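Local atomic coordinates of folylpolyglutamate synthase/dihydrofolate synthase (Thermotoga maritima, PDB entry 1O5Z), a protein that probably catalyses the ATP-dependent addition of L-glutamate to tetrahydrofolate polyglutamates and to dihydropteroate, the latter giving dihydrofolate. Residues V240-L245 and H271-A276; E261-T266 and A294-L299. All coordinates share one frame; numbering follows the deposited sequence.

Contact 1. Residues V240-L245 and H271-A276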
loop_
_atom_site.group_PDB
_atom_site.type_symbol
_atom_site.label_atom_id
_atom_site.label_comp_id
_atom_site.label_asym_id
_atom_site.label_seq_id
_atom_site.Cartn_x
_atom_site.Cartn_y
_atom_site.Cartn_z
ATOM N N VAL A 240 -0.753 15.879 14.870
ATOM C CA VAL A 240 -0.527 14.730 15.754
ATOM C C VAL A 240 0.688 15.005 16.635
ATOM O O VAL A 240 1.611 15.701 16.239
ATOM C CB VAL A 240 -0.275 13.431 14.959
ATOM C CG1 VAL A 240 -1.571 12.916 14.305
ATOM C CG2 VAL A 240 0.812 13.624 13.893
ATOM N N LYS A 241 0.673 14.466 17.841
ATOM C CA LYS A 241 1.790 14.667 18.756
ATOM C C LYS A 241 2.185 13.270 19.213
ATOM O O LYS A 241 1.371 12.537 19.746
ATOM C CB LYS A 241 1.404 15.585 19.914
ATOM C CG LYS A 241 2.606 16.087 20.743
ATOM N N VAL A 242 3.418 12.885 18.911
ATOM C CA VAL A 242 3.929 11.585 19.284
ATOM C C VAL A 242 4.116 11.605 20.791
ATOM O O VAL A 242 4.839 12.435 21.303
ATOM C CB VAL A 242 5.287 11.307 18.597
ATOM C CG1 VAL A 242 5.932 10.023 19.138
ATOM C CG2 VAL A 242 5.123 11.247 17.092
ATOM N N LYS A 243 3.442 10.709 21.501
ATOM C CA LYS A 243 3.616 10.585 22.954
ATOM C C LYS A 243 4.722 9.581 23.234
ATOM O O LYS A 243 5.498 9.792 24.147
ATOM C CB LYS A 243 2.315 10.147 23.651
ATOM C CG LYS A 243 1.166 11.170 23.612
ATOM C CD LYS A 243 1.464 12.461 24.407
ATOM C CE LYS A 243 1.852 13.607 23.438
ATOM N NZ LYS A 243 2.334 14.880 24.108
ATOM N N SER A 244 4.779 8.485 22.464
ATOM C CA SER A 244 5.887 7.532 22.543
ATOM C C SER A 244 5.827 6.448 21.483
ATOM O O SER A 244 4.787 5.908 21.180
ATOM C CB SER A 244 5.977 6.857 23.915
ATOM O OG SER A 244 4.832 6.084 24.179
ATOM N N LEU A 245 6.991 6.140 20.938
ATOM C CA LEU A 245 7.168 5.088 19.983
ATOM C C LEU A 245 7.646 3.858 20.732
ATOM O O LEU A 245 8.578 3.916 21.497
ATOM C CB LEU A 245 8.221 5.513 18.987
ATOM C CG LEU A 245 7.931 6.802 18.229
ATOM C CD1 LEU A 245 9.063 7.000 17.260
ATOM C CD2 LEU A 245 6.617 6.752 17.454
ATOM N N HIS A 271 6.313 8.149 10.688
ATOM C CA HIS A 271 5.465 8.518 9.530
ATOM C C HIS A 271 4.079 7.937 9.627
ATOM O O HIS A 271 3.166 8.504 9.067
ATOM C CB HIS A 271 6.043 8.080 8.178
ATOM C CG HIS A 271 7.107 8.990 7.671
ATOM N ND1 HIS A 271 6.908 10.347 7.519
ATOM C CD2 HIS A 271 8.397 8.756 7.318
ATOM C CE1 HIS A 271 8.028 10.914 7.092
ATOM N NE2 HIS A 271 8.944 9.968 6.955
ATOM N N GLN A 272 3.929 6.783 10.285
ATOM C CA GLN A 272 2.623 6.166 10.372
ATOM C C GLN A 272 1.725 6.936 11.321
ATOM O O GLN A 272 0.487 6.904 11.181
ATOM C CB GLN A 272 2.697 4.692 10.764
ATOM C CG GLN A 272 3.458 3.819 9.795
ATOM C CD GLN A 272 2.974 3.909 8.344
ATOM O OE1 GLN A 272 3.772 3.701 7.442
ATOM N NE2 GLN A 272 1.714 4.235 8.116
ATOM N N ILE A 273 2.323 7.651 12.277
ATOM C CA ILE A 273 1.515 8.429 13.191
ATOM C C ILE A 273 0.926 9.613 12.411
ATOM O O ILE A 273 -0.262 9.995 12.571
ATOM C CB ILE A 273 2.307 8.792 14.449
ATOM C CG1 ILE A 273 2.347 7.578 15.368
ATOM C CG2 ILE A 273 1.657 9.953 15.212
ATOM C CD1 ILE A 273 3.439 7.643 16.389
ATOM N N GLU A 274 1.704 10.132 11.486
ATOM C CA GLU A 274 1.175 11.166 10.615
ATOM C C GLU A 274 0.122 10.630 9.659
ATOM O O GLU A 274 -0.846 11.301 9.358
ATOM C CB GLU A 274 2.309 11.876 9.870
ATOM C CG GLU A 274 3.110 12.754 10.807
ATOM C CD GLU A 274 3.788 13.914 10.126
ATOM O OE1 GLU A 274 3.797 13.992 8.886
ATOM O OE2 GLU A 274 4.327 14.768 10.844
ATOM N N ASN A 275 0.307 9.427 9.159
ATOM C CA ASN A 275 -0.685 8.849 8.282
ATOM C C ASN A 275 -1.974 8.702 9.064
ATOM O O ASN A 275 -3.038 8.899 8.551
ATOM C CB ASN A 275 -0.212 7.483 7.786
ATOM C CG ASN A 275 0.917 7.580 6.740
ATOM O OD1 ASN A 275 1.611 6.606 6.460
ATOM N ND2 ASN A 275 1.104 8.731 6.190
ATOM N N ALA A 276 -1.863 8.298 10.318
ATOM C CA ALA A 276 -3.026 8.210 11.224
ATOM C C ALA A 276 -3.766 9.562 11.390
ATOM O O ALA A 276 -4.969 9.604 11.242
ATOM C CB ALA A 276 -2.618 7.643 12.588
#
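Ile273 reaches out from the first turn of helix 271-286 and meets Val240 and Val242 of the edge strand and Leu245 just after it, at one side of the small antiparallel sheet 239-244/250-255/259-265 in the Mur ligase middle domain. Strand 240-244 and the helix start run at 139° to each other, their axes 8.6 Å apart, and the contact between them is apolar. Ile273 divides its two branches between its neighbours. CG2, anti to the backbone N, lies 4.0 Å from Val240 CB and also touches CG2 of the same valine. The other branch ends in CD1, which meets the remaining two partners: Val242 CG2 approaches it to 4.0 Å, the two side chains crossing at about a right angle. Phe252 and Leu265, on the other two strands, also touch Ile273, which is buried although much of the contact lies near the surface.

Val240 spreads over the helix with both methyls. CG1 packs 3.6 Å from the carbonyl O of Ile273, while CG2, held between the backbone N and the carbonyl carbon, lies 3.9 Å from Glu274 CG. Glu274 therefore contributes an aliphatic carbon here; its carboxylate makes a salt bridge through OE2 to Arg212. Past a classic beta bulge, with Lys243 and Ser244 set opposite Arg251, Leu245 turns its end back toward the helix, and its CD2 presses against Ile273 CD1 at 3.5 Å, closer than two methyls normally sit.

Contact 2. Residues E261-T266 and A294-L299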
loop_
_atom_site.group_PDB
_atom_site.type_symbol
_atom_site.label_atom_id
_atom_site.label_comp_id
_atom_site.label_asym_id
_atom_site.label_seq_id
_atom_site.Cartn_x
_atom_site.Cartn_y
_atom_site.Cartn_z
ATOM N N GLU A 261 -6.445 11.703 22.861
ATOM C CA GLU A 261 -5.164 11.595 23.537
ATOM C C GLU A 261 -4.777 10.123 23.700
ATOM O O GLU A 261 -5.637 9.276 23.915
ATOM C CB GLU A 261 -5.231 12.256 24.914
ATOM C CG GLU A 261 -5.931 13.608 24.973
ATOM C CD GLU A 261 -5.753 14.220 26.343
ATOM O OE1 GLU A 261 -4.593 14.270 26.820
ATOM O OE2 GLU A 261 -6.751 14.635 26.967
ATOM N N ASP A 262 -3.485 9.831 23.605
ATOM C CA ASP A 262 -2.975 8.454 23.719
ATOM C C ASP A 262 -3.680 7.411 22.843
ATOM O O ASP A 262 -4.050 6.334 23.304
ATOM C CB ASP A 262 -2.898 8.020 25.179
ATOM C CG ASP A 262 -1.932 8.881 25.958
ATOM O OD1 ASP A 262 -2.266 9.259 27.105
ATOM O OD2 ASP A 262 -0.823 9.269 25.483
ATOM N N LEU A 263 -3.833 7.764 21.575
ATOM C CA LEU A 263 -4.153 6.809 20.553
ATOM C C LEU A 263 -2.953 5.907 20.327
ATOM O O LEU A 263 -1.826 6.312 20.503
ATOM C CB LEU A 263 -4.503 7.515 19.256
ATOM C CG LEU A 263 -5.686 8.484 19.280
ATOM C CD1 LEU A 263 -5.683 9.252 17.990
ATOM C CD2 LEU A 263 -6.993 7.745 19.407
ATOM N N VAL A 264 -3.215 4.686 19.907
ATOM C CA VAL A 264 -2.195 3.685 19.743
ATOM C C VAL A 264 -2.239 3.108 18.331
ATOM O O VAL A 264 -3.301 2.681 17.831
ATOM C CB VAL A 264 -2.365 2.587 20.804
ATOM C CG1 VAL A 264 -1.326 1.466 20.623
ATOM C CG2 VAL A 264 -2.241 3.199 22.214
ATOM N N LEU A 265 -1.081 3.145 17.681
ATOM C CA LEU A 265 -0.864 2.423 16.459
ATOM C C LEU A 265 -0.031 1.200 16.694
ATOM O O LEU A 265 1.007 1.232 17.349
ATOM C CB LEU A 265 -0.077 3.245 15.484
ATOM C CG LEU A 265 -0.701 4.184 14.497
ATOM C CD1 LEU A 265 0.461 4.610 13.660
ATOM C CD2 LEU A 265 -1.760 3.537 13.634
ATOM N N THR A 266 -0.447 0.129 16.074
ATOM C CA THR A 266 0.317 -1.077 16.105
ATOM C C THR A 266 1.451 -0.959 15.110
ATOM O O THR A 266 2.595 -1.308 15.416
ATOM C CB THR A 266 -0.621 -2.213 15.811
ATOM O OG1 THR A 266 -1.566 -2.248 16.878
ATOM C CG2 THR A 266 0.068 -3.566 15.914
ATOM N N ALA A 294 -14.254 2.865 17.607
ATOM C CA ALA A 294 -13.900 2.424 16.277
ATOM C C ALA A 294 -12.575 3.026 15.775
ATOM O O ALA A 294 -11.807 2.373 15.096
ATOM C CB ALA A 294 -15.012 2.783 15.291
ATOM N N ILE A 295 -12.349 4.287 16.103
ATOM C CA ILE A 295 -11.144 4.971 15.720
ATOM C C ILE A 295 -10.002 4.260 16.437
ATOM O O ILE A 295 -8.995 3.878 15.824
ATOM C CB ILE A 295 -11.247 6.482 16.119
ATOM C CG1 ILE A 295 -12.155 7.225 15.165
ATOM C CG2 ILE A 295 -9.891 7.163 16.116
ATOM C CD1 ILE A 295 -12.613 8.531 15.720
ATOM N N ARG A 296 -10.128 4.071 17.740
ATOM C CA ARG A 296 -9.034 3.436 18.461
ATOM C C ARG A 296 -8.789 2.008 17.998
ATOM O O ARG A 296 -7.642 1.579 17.876
ATOM C CB ARG A 296 -9.309 3.436 19.935
ATOM C CG ARG A 296 -9.276 4.794 20.516
ATOM C CD ARG A 296 -9.460 4.804 22.031
ATOM N NE ARG A 296 -9.431 6.174 22.517
ATOM C CZ ARG A 296 -8.328 6.821 22.883
ATOM N NH1 ARG A 296 -7.158 6.210 22.868
ATOM N NH2 ARG A 296 -8.395 8.096 23.289
ATOM N N GLU A 297 -9.854 1.259 17.765
ATOM C CA GLU A 297 -9.688 -0.139 17.409
ATOM C C GLU A 297 -9.179 -0.257 15.987
ATOM O O GLU A 297 -8.301 -1.042 15.734
ATOM C CB GLU A 297 -10.982 -0.937 17.591
ATOM C CG GLU A 297 -10.999 -2.286 16.863
ATOM C CD GLU A 297 -12.324 -3.027 17.016
ATOM O OE1 GLU A 297 -12.552 -3.476 18.148
ATOM O OE2 GLU A 297 -13.113 -3.150 16.014
ATOM N N GLY A 298 -9.727 0.541 15.091
ATOM C CA GLY A 298 -9.314 0.570 13.686
ATOM C C GLY A 298 -7.852 0.915 13.524
ATOM O O GLY A 298 -7.145 0.225 12.778
ATOM N N LEU A 299 -7.383 1.933 14.266
ATOM C CA LEU A 299 -5.936 2.275 14.331
ATOM C C LEU A 299 -5.047 1.181 14.927
ATOM O O LEU A 299 -3.945 0.938 14.462
ATOM C CB LEU A 299 -5.719 3.553 15.136
ATOM C CG LEU A 299 -6.264 4.837 14.515
ATOM C CD1 LEU A 299 -6.008 5.971 15.417
ATOM C CD2 LEU A 299 -5.679 5.113 13.149
HETATM O O HOH W 1 -5.628 2.848 18.950
HETATM O O HOH W 2 -1.730 -0.273 13.361
#
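Ile295 and Leu263 open the contact between helix 292-301 and the edge strand 259-265 of the three-stranded sheet, with CG2 of the isoleucine 4.4 Å from CD2 of the leucine. Strand 263-265 and the helix segment run nearly the same way, 21° apart. Leu280 of helix 271-286 touches both side chains.

Arg296 comes next and carries the polar part. Its chain, stretched out as far as NE, brings the guanidinium to the corner at Glu261 and Asp262, beside a G1 beta bulge at Asp262-Leu263, opposite Phe252. NH2 gives a nearly straight hydrogen bond (168°) to Glu261 O at 3.1 Å. NH1 bonds to Asp262 O, also at 3.1 Å, from above that carbonyl's plane and with a more bent N-H...O angle of 139°. Both oxygens lie in the guanidinium plane, and Leu263 CD2 covers the centre of one face, 3.8 Å from CZ. NE makes a salt bridge to Glu292. The backbone O of Arg296 accepts from water 1, which also donates to Val264 O.

Leu299, a turn later, points at the strand. Its CD1 meets Leu263 CD1 at 4.2 Å, while its carbonyl O lies 3.5 Å from Leu265 CD2 and accepts from water 2, itself weakly bonded by Thr266 N.

An alanine in place of Arg296 would probably leave the Glu261 and Asp262 carbonyls without these donors, Glu292 without its mate and Leu263 CD2 without its flat cover. One positive group thus joins two backbone carbonyls to a carboxylate of its own helix, and would probably be held against rotation by these in-plane bonds, while waters bridge the backbones farther along.

How the contacts relate
Following the chain from the N terminus, strand 239-244 comes first, then 250-255 and 259-265, completing the antiparallel sheet before helices 271-286 and 292-301. Contact 1 closes the loop from the first strand to the first helix; contact 2 starts on the third strand, inside that loop, and ends on the second helix, beyond it. The two loops therefore cross rather than nest. Together they set both helices against one small sheet, through its two outer strands. Their centres are about 11 Å apart and they touch directly: Leu265 CD1 packs 3.4 Å from Gln272 O, Ala276 CB lies 4.0 Å from Leu299 CD2, and Lys243 meets Asp262 across the sheet.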